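Local atomic coordinates of MATE family efflux transporter (Vibrio cholerae, PDB entry 6IDP), a protein that probably exports drugs and other toxic compounds across the bacterial inner membrane, changing conformation in a proton-dependent way. Residues Ala425-Ala428 and Tyr429-Ala432; Leu363-Cys366 and Met367-Ser371; Gly295-Gly299 and Ala300-Thr304. All coordinates share one frame; numbering follows the deposited sequence.

How the contacts relate
All three contacts are local, each within about two turns of chain. Contact 2 is the most buried, on helix 360-375. Contact 1 lies on helix 379-435, the next helix in the chain, and touches contact 2 directly; their centres are about 11 Å apart. Contacts 1 and 3 are only partly buried, and both meet lipid. Contact 3 stands farther off, its centre about 18 Å from contact 1 and 20 Å from contact 2. It joins the end of helix 281-299 to the start of helix 303-330. Contact 2 packs aliphatic and sulfur-bearing side chains, contact 1 sets an indole between an amide and a lipid tail, and contact 3 adds a salt bridge, a water and a Schellman turn.

Contact 1 of 3, residues Ala425-Ala428 and Tyr429-Ala432; sequences AWLA and YQKA. With OLC ((2R)-2,3-dihydroxypropyl (9Z)-octadec-9-enoate), chain G.
Trp426 carries CG anti to its own backbone N (chi1 169°), while Gln430, one turn later, carries CG beside its N, anti to the carbonyl carbon. These torsions bring the glutamine chain over one face of the indole. Gln430 CG lies 4.1 Å from the centroid of the five-membered ring of Trp426, a CH-pi contact. Beyond CG the chain is extended and carries the amide across the ring, the two planes 30° apart. Gln430 OE1 reaches to 3.4 Å from Trp426 CZ2. Gln430 NE2 and Trp426 NE1 are both donors and make no bond to each other. The opposite face of the indole takes the lipid tail OLC of chain G, with C12 3.9 Å from Trp426 CE3. Tyr429 approaches the same indole from a different direction. The rings are oblique, planes at 54°, and Trp426 CZ3 meets Tyr429 CD2 at 3.8 Å near the plane of the tyrosine ring. Gln430 N also bonds to Trp426 O at 3.1 Å, so the two residues are tied through backbone as well as side chain. Ala425 packs on Cys366 of helix 360-375. The arrangement is an i to i+4 pairing on a transmembrane alpha-helix, at its boundary with lipid.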
loop_
_atom_site.group_PDB
_atom_site.type_symbol
_atom_site.label_atom_id
_atom_site.label_comp_id
_atom_site.label_asym_id
_atom_site.label_seq_id
_atom_site.Cartn_x
_atom_site.Cartn_y
_atom_site.Cartn_z
ATOM N N ALA A 425 14.130 -0.946 13.146
ATOM C CA ALA A 425 12.977 -1.815 12.943
ATOM C C ALA A 425 13.325 -3.263 13.271
ATOM O O ALA A 425 12.549 -3.968 13.915
ATOM C CB ALA A 425 12.474 -1.699 11.513
ATOM N N TRP A 426 14.499 -3.693 12.822
ATOM C CA TRP A 426 14.986 -5.036 13.093
ATOM C C TRP A 426 15.193 -5.267 14.592
ATOM O O TRP A 426 14.921 -6.353 15.100
ATOM C CB TRP A 426 16.289 -5.295 12.328
ATOM C CG TRP A 426 16.981 -6.549 12.760
ATOM C CD1 TRP A 426 18.087 -6.642 13.552
ATOM C CD2 TRP A 426 16.610 -7.891 12.430
ATOM N NE1 TRP A 426 18.430 -7.959 13.734
ATOM C CE2 TRP A 426 17.538 -8.746 13.056
ATOM C CE3 TRP A 426 15.581 -8.453 11.667
ATOM C CZ2 TRP A 426 17.468 -10.134 12.940
ATOM C CZ3 TRP A 426 15.514 -9.831 11.554
ATOM C CH2 TRP A 426 16.451 -10.655 12.187
ATOM N N LEU A 427 15.671 -4.241 15.289
ATOM C CA LEU A 427 15.881 -4.321 16.731
ATOM C C LEU A 427 14.559 -4.402 17.489
ATOM O O LEU A 427 14.439 -5.133 18.474
ATOM C CB LEU A 427 16.685 -3.116 17.226
ATOM C CG LEU A 427 18.147 -3.054 16.782
ATOM C CD1 LEU A 427 18.801 -1.761 17.251
ATOM C CD2 LEU A 427 18.904 -4.262 17.303
ATOM N N ALA A 428 13.576 -3.636 17.025
ATOM C CA ALA A 428 12.250 -3.619 17.634
ATOM C C ALA A 428 11.548 -4.964 17.449
ATOM O O ALA A 428 10.855 -5.442 18.346
ATOM C CB ALA A 428 11.411 -2.500 17.045
ATOM N N TYR A 429 11.728 -5.556 16.272
ATOM C CA TYR A 429 11.212 -6.889 15.984
ATOM C C TYR A 429 11.828 -7.932 16.908
ATOM O O TYR A 429 11.137 -8.824 17.402
ATOM C CB TYR A 429 11.485 -7.255 14.525
ATOM C CG TYR A 429 11.362 -8.733 14.205
ATOM C CD1 TYR A 429 10.168 -9.413 14.405
ATOM C CD2 TYR A 429 12.436 -9.441 13.681
ATOM C CE1 TYR A 429 10.048 -10.762 14.107
ATOM C CE2 TYR A 429 12.330 -10.789 13.378
ATOM C CZ TYR A 429 11.132 -11.444 13.594
ATOM O OH TYR A 429 11.020 -12.782 13.294
ATOM N N GLN A 430 13.132 -7.818 17.136
ATOM C CA GLN A 430 13.828 -8.759 18.002
ATOM C C GLN A 430 13.402 -8.593 19.456
ATOM O O GLN A 430 13.283 -9.573 20.189
ATOM C CB GLN A 430 15.340 -8.598 17.868
ATOM C CG GLN A 430 15.881 -9.089 16.542
ATOM C CD GLN A 430 17.319 -9.554 16.632
ATOM O OE1 GLN A 430 17.637 -10.690 16.281
ATOM N NE2 GLN A 430 18.199 -8.676 17.101
ATOM N N LYS A 431 13.169 -7.350 19.866
ATOM C CA LYS A 431 12.708 -7.080 21.222
ATOM C C LYS A 431 11.284 -7.590 21.412
ATOM O O LYS A 431 10.924 -8.071 22.487
ATOM C CB LYS A 431 12.780 -5.585 21.535
ATOM C CG LYS A 431 12.499 -5.258 22.988
ATOM C CD LYS A 431 12.336 -3.767 23.203
ATOM C CE LYS A 431 12.123 -3.453 24.673
ATOM N NZ LYS A 431 11.761 -2.025 24.889
ATOM N N ALA A 432 10.482 -7.481 20.358
ATOM C CA ALA A 432 9.107 -7.957 20.384
ATOM C C ALA A 432 9.034 -9.471 20.588
ATOM O O ALA A 432 8.158 -9.958 21.300
ATOM C CB ALA A 432 8.389 -7.567 19.103
HETATM C C18 OLC G . 20.002 -2.707 7.107
HETATM C C10 OLC G . 18.540 -11.324 8.785
HETATM C C9 OLC G . 19.237 -12.470 8.644
HETATM C C17 OLC G . 19.467 -2.749 8.521
HETATM C C11 OLC G . 19.237 -10.086 9.309
HETATM C C16 OLC G . 18.553 -3.946 8.687
HETATM C C12 OLC G . 18.401 -8.851 9.046
HETATM C C15 OLC G . 19.355 -5.181 9.039
HETATM C C13 OLC G . 19.182 -7.625 9.470
HETATM C C14 OLC G . 18.423 -6.375 9.080
#

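Contact 2 of 3, residues Leu363-Cys366 and Met367-Ser371; sequences LGIC and MLMVS
This is a run of regular alpha-helix in the second MatE domain of the transporter, held by i to i+4 bonds and by side chains one turn apart. Ile365 and Met369 form the main side-chain pair. They lie side by side and point the same way, with Ile365 CG2 4.0 Å from Met369 CG. Ile365 offers CG2 because that branch is anti to the backbone N. Met369 has CG beside its N (chi1 -66°), which lays Met369 CG 3.1 Å from Ile365 O, the oxygen that also accepts the bond from Met369 N at 2.8 Å. A further bend at chi2 (-60°) turns SD. That carbonyl is therefore covered by a methylene as well as bonded.

On another side of the helix Met367 reaches back along the preceding turn. Its CG lies 3.4 Å from Leu363 O, and the chain then runs on to put SD 4.5 Å from Leu363 CG, a loose apolar contact. Met367 SD also passes Gly364 CA at 4.1 Å, over a residue with no side chain. Val370 turns its CG2 methyl to Cys366 O, 3.3 Å away. At the end of the run Ser371 OG donates to Leu368 O at 2.8 Å. The hydroxyl thus finds its partner on the backbone of the same helix.

The helix is packed on several sides. Cys366 and Val370 meet Ile385 and Ser386 of helix 379-435, where Met369 also touches Tyr429. Ile365 and Leu368 face helix 303-330 at Cys314, Leu318 and Ala313. Met367 meets Val283 of helix 281-299, and Ser371 meets Thr287 and Pro291 there.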
loop_
_atom_site.group_PDB
_atom_site.type_symbol
_atom_site.label_atom_id
_atom_site.label_comp_id
_atom_site.label_asym_id
_atom_site.label_seq_id
_atom_site.Cartn_x
_atom_site.Cartn_y
_atom_site.Cartn_z
ATOM N N LEU A 363 15.221 0.398 4.088
ATOM C CA LEU A 363 13.842 0.868 4.135
ATOM C C LEU A 363 12.892 -0.302 3.922
ATOM O O LEU A 363 11.852 -0.399 4.576
ATOM C CB LEU A 363 13.597 1.957 3.087
ATOM C CG LEU A 363 12.187 2.552 3.015
ATOM C CD1 LEU A 363 11.752 3.098 4.367
ATOM C CD2 LEU A 363 12.116 3.645 1.952
ATOM N N GLY A 364 13.259 -1.187 3.000
ATOM C CA GLY A 364 12.502 -2.398 2.753
ATOM C C GLY A 364 12.387 -3.267 3.994
ATOM O O GLY A 364 11.344 -3.876 4.231
ATOM N N ILE A 365 13.458 -3.325 4.784
ATOM C CA ILE A 365 13.445 -4.065 6.044
ATOM C C ILE A 365 12.415 -3.463 6.995
ATOM O O ILE A 365 11.652 -4.183 7.644
ATOM C CB ILE A 365 14.828 -4.068 6.725
ATOM C CG1 ILE A 365 15.830 -4.894 5.912
ATOM C CG2 ILE A 365 14.724 -4.609 8.150
ATOM C CD1 ILE A 365 15.455 -6.365 5.785
ATOM N N CYS A 366 12.399 -2.136 7.059
ATOM C CA CYS A 366 11.455 -1.407 7.895
ATOM C C CYS A 366 10.014 -1.704 7.481
ATOM O O CYS A 366 9.150 -1.934 8.331
ATOM C CB CYS A 366 11.731 0.096 7.822
ATOM S SG CYS A 366 10.770 1.082 8.986
ATOM N N MET A 367 9.769 -1.702 6.175
ATOM C CA MET A 367 8.462 -2.063 5.635
ATOM C C MET A 367 8.099 -3.494 6.009
ATOM O O MET A 367 6.959 -3.789 6.362
ATOM C CB MET A 367 8.446 -1.908 4.114
ATOM C CG MET A 367 8.639 -0.480 3.628
ATOM S SD MET A 367 9.001 -0.389 1.858
ATOM C CE MET A 367 7.544 -1.165 1.168
ATOM N N LEU A 368 9.087 -4.377 5.925
ATOM C CA LEU A 368 8.898 -5.794 6.203
ATOM C C LEU A 368 8.550 -6.023 7.668
ATOM O O LEU A 368 7.636 -6.779 7.991
ATOM C CB LEU A 368 10.160 -6.575 5.833
ATOM C CG LEU A 368 10.002 -7.886 5.064
ATOM C CD1 LEU A 368 9.303 -7.649 3.737
ATOM C CD2 LEU A 368 11.365 -8.523 4.847
ATOM N N MET A 369 9.283 -5.351 8.549
ATOM C CA MET A 369 9.094 -5.511 9.983
ATOM C C MET A 369 7.721 -5.011 10.436
ATOM O O MET A 369 7.125 -5.586 11.349
ATOM C CB MET A 369 10.206 -4.792 10.748
ATOM C CG MET A 369 11.592 -5.398 10.545
ATOM S SD MET A 369 11.702 -7.122 11.074
ATOM C CE MET A 369 11.602 -8.000 9.516
ATOM N N VAL A 370 7.221 -3.954 9.796
ATOM C CA VAL A 370 5.884 -3.447 10.094
ATOM C C VAL A 370 4.829 -4.507 9.789
ATOM O O VAL A 370 3.975 -4.803 10.625
ATOM C CB VAL A 370 5.554 -2.161 9.298
ATOM C CG1 VAL A 370 4.059 -1.855 9.364
ATOM C CG2 VAL A 370 6.359 -0.984 9.826
ATOM N N SER A 371 4.904 -5.082 8.593
ATOM C CA SER A 371 3.940 -6.088 8.167
ATOM C C SER A 371 4.046 -7.365 9.000
ATOM O O SER A 371 3.043 -8.028 9.255
ATOM C CB SER A 371 4.124 -6.412 6.682
ATOM O OG SER A 371 5.354 -7.079 6.459
#

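Contact 3 of 3, residues Gly295-Gly299 and Ala300-Thr304; sequences GRMLG and AKEIT. With OLC ((2R)-2,3-dihydroxypropyl (9Z)-octadec-9-enoate), chain H.
Arg296 and Glu302 make a salt bridge across the turn, Arg296 NH2 to Glu302 OE1 at 3.4 Å. The bond is long and weak. The carboxylate sits at the edge of the guanidinium, but the two planes are 62° apart, so the groups do not meet as a flat two-pronged pair. Arg296 is extended to CD, then bends at chi3 (57°). The chain of Glu302 is straight beyond CG and crosses Met297 at about a right angle, with OE1 3.5 Å from Met297 CG. The same OE1 has a weak hydrogen bond with His305 ND1. On another side of the turn, Leu298 CD1 touches Ile303 CD1 at 4.1 Å.

Backbone bonds shape the turn that brings these side chains together. Helix 281-299 ends in a Schellman motif. Lys301 turns to positive phi (61°), Glu302 N bonds to Met297 O at 2.8 Å, and Lys301 N makes a weaker bond to Leu298 O at 3.2 Å. Glu302 is then the N-cap residue of helix 303-330, so one tight turn closes a helix and starts the next.

A water bridges Leu298 O and Lys301 NZ. It donates to Leu298 O and accepts from Lys301 NZ, both at 2.9 Å. Lys301 NZ also bonds to Leu438 O near the C-terminus, in a tail that is probably the remnant of a protease-cleavage tag. Farther along, the lipid tail OLC of chain H runs past Ile303 CG2 and Thr304, its C7 lying 3.7 Å from Thr304 CA.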
loop_
_atom_site.group_PDB
_atom_site.type_symbol
_atom_site.label_atom_id
_atom_site.label_comp_id
_atom_site.label_asym_id
_atom_site.label_seq_id
_atom_site.Cartn_x
_atom_site.Cartn_y
_atom_site.Cartn_z
ATOM N N GLY A 295 0.981 -15.311 9.960
ATOM C CA GLY A 295 -0.203 -15.439 10.791
ATOM C C GLY A 295 -0.648 -16.879 10.967
ATOM O O GLY A 295 -0.964 -17.305 12.080
ATOM N N ARG A 296 -0.667 -17.631 9.871
ATOM C CA ARG A 296 -1.047 -19.037 9.925
ATOM C C ARG A 296 -0.049 -19.839 10.759
ATOM O O ARG A 296 -0.440 -20.702 11.546
ATOM C CB ARG A 296 -1.150 -19.629 8.515
ATOM C CG ARG A 296 -1.852 -20.987 8.473
ATOM C CD ARG A 296 -1.497 -21.777 7.221
ATOM N NE ARG A 296 -0.056 -21.986 7.104
ATOM C CZ ARG A 296 0.627 -22.906 7.779
ATOM N NH1 ARG A 296 0.006 -23.711 8.631
ATOM N NH2 ARG A 296 1.937 -23.019 7.606
ATOM N N MET A 297 1.238 -19.548 10.583
ATOM C CA MET A 297 2.283 -20.261 11.305
ATOM C C MET A 297 2.206 -19.982 12.805
ATOM O O MET A 297 2.433 -20.879 13.618
ATOM C CB MET A 297 3.668 -19.899 10.758
ATOM C CG MET A 297 4.010 -20.584 9.438
ATOM S SD MET A 297 5.639 -20.141 8.781
ATOM C CE MET A 297 5.611 -18.374 8.991
ATOM N N LEU A 298 1.876 -18.743 13.168
ATOM C CA LEU A 298 1.703 -18.384 14.573
ATOM C C LEU A 298 0.562 -19.179 15.207
ATOM O O LEU A 298 0.675 -19.646 16.340
ATOM C CB LEU A 298 1.444 -16.882 14.725
ATOM C CG LEU A 298 1.195 -16.392 16.157
ATOM C CD1 LEU A 298 2.332 -16.810 17.077
ATOM C CD2 LEU A 298 0.995 -14.880 16.206
ATOM N N GLY A 299 -0.530 -19.337 14.468
ATOM C CA GLY A 299 -1.675 -20.082 14.961
ATOM C C GLY A 299 -1.359 -21.552 15.173
ATOM O O GLY A 299 -1.857 -22.176 16.110
ATOM N N ALA A 300 -0.520 -22.099 14.297
ATOM C CA ALA A 300 -0.161 -23.510 14.339
ATOM C C ALA A 300 1.082 -23.758 15.188
ATOM O O ALA A 300 1.587 -24.879 15.240
ATOM C CB ALA A 300 0.059 -24.036 12.930
ATOM N N LYS A 301 1.569 -22.702 15.836
ATOM C CA LYS A 301 2.755 -22.769 16.691
ATOM C C LYS A 301 4.021 -23.198 15.948
ATOM O O LYS A 301 4.930 -23.773 16.547
ATOM C CB LYS A 301 2.508 -23.715 17.872
ATOM C CG LYS A 301 1.514 -23.176 18.876
ATOM C CD LYS A 301 1.964 -21.818 19.359
ATOM C CE LYS A 301 0.924 -21.155 20.233
ATOM N NZ LYS A 301 1.356 -19.771 20.558
ATOM N N GLU A 302 4.086 -22.908 14.653
ATOM C CA GLU A 302 5.302 -23.141 13.880
ATOM C C GLU A 302 6.270 -21.974 14.068
ATOM O O GLU A 302 6.559 -21.235 13.124
ATOM C CB GLU A 302 4.974 -23.333 12.395
ATOM C CG GLU A 302 4.025 -24.488 12.111
ATOM C CD GLU A 302 3.691 -24.626 10.635
ATOM O OE1 GLU A 302 4.391 -24.016 9.799
ATOM O OE2 GLU A 302 2.723 -25.346 10.309
ATOM N N ILE A 303 6.776 -21.817 15.288
ATOM C CA ILE A 303 7.565 -20.642 15.647
ATOM C C ILE A 303 8.964 -20.646 15.019
ATOM O O ILE A 303 9.476 -19.591 14.637
ATOM C CB ILE A 303 7.688 -20.507 17.182
ATOM C CG1 ILE A 303 6.301 -20.571 17.832
ATOM C CG2 ILE A 303 8.393 -19.208 17.558
ATOM C CD1 ILE A 303 5.299 -19.586 17.244
ATOM N N THR A 304 9.576 -21.823 14.907
ATOM C CA THR A 304 10.871 -21.939 14.239
ATOM C C THR A 304 10.775 -21.453 12.798
ATOM O O THR A 304 11.620 -20.683 12.331
ATOM C CB THR A 304 11.393 -23.386 14.233
ATOM O OG1 THR A 304 11.562 -23.844 15.578
ATOM C CG2 THR A 304 12.732 -23.469 13.502
HETATM C C18 OLC H . 16.742 -12.358 19.976
HETATM C C10 OLC H . 12.046 -19.515 19.003
HETATM C C9 OLC H . 12.345 -20.397 18.024
HETATM C C17 OLC H . 15.302 -12.335 19.504
HETATM C C11 OLC H . 13.134 -18.755 19.730
HETATM C C8 OLC H . 13.777 -20.661 17.609
HETATM C C16 OLC H . 14.731 -13.742 19.455
HETATM C C12 OLC H . 12.569 -17.503 20.370
HETATM C C7 OLC H . 13.852 -20.826 16.106
HETATM C C15 OLC H . 14.210 -14.144 20.820
HETATM C C13 OLC H . 13.374 -16.303 19.909
HETATM C C6 OLC H . 15.237 -20.458 15.613
HETATM C C14 OLC H . 13.004 -15.060 20.693
HETATM C C5 OLC H . 15.168 -20.024 14.164
HETATM C C4 OLC H . 16.381 -19.188 13.817
HETATM O O HOH W 1 -0.555 -18.563 18.710
#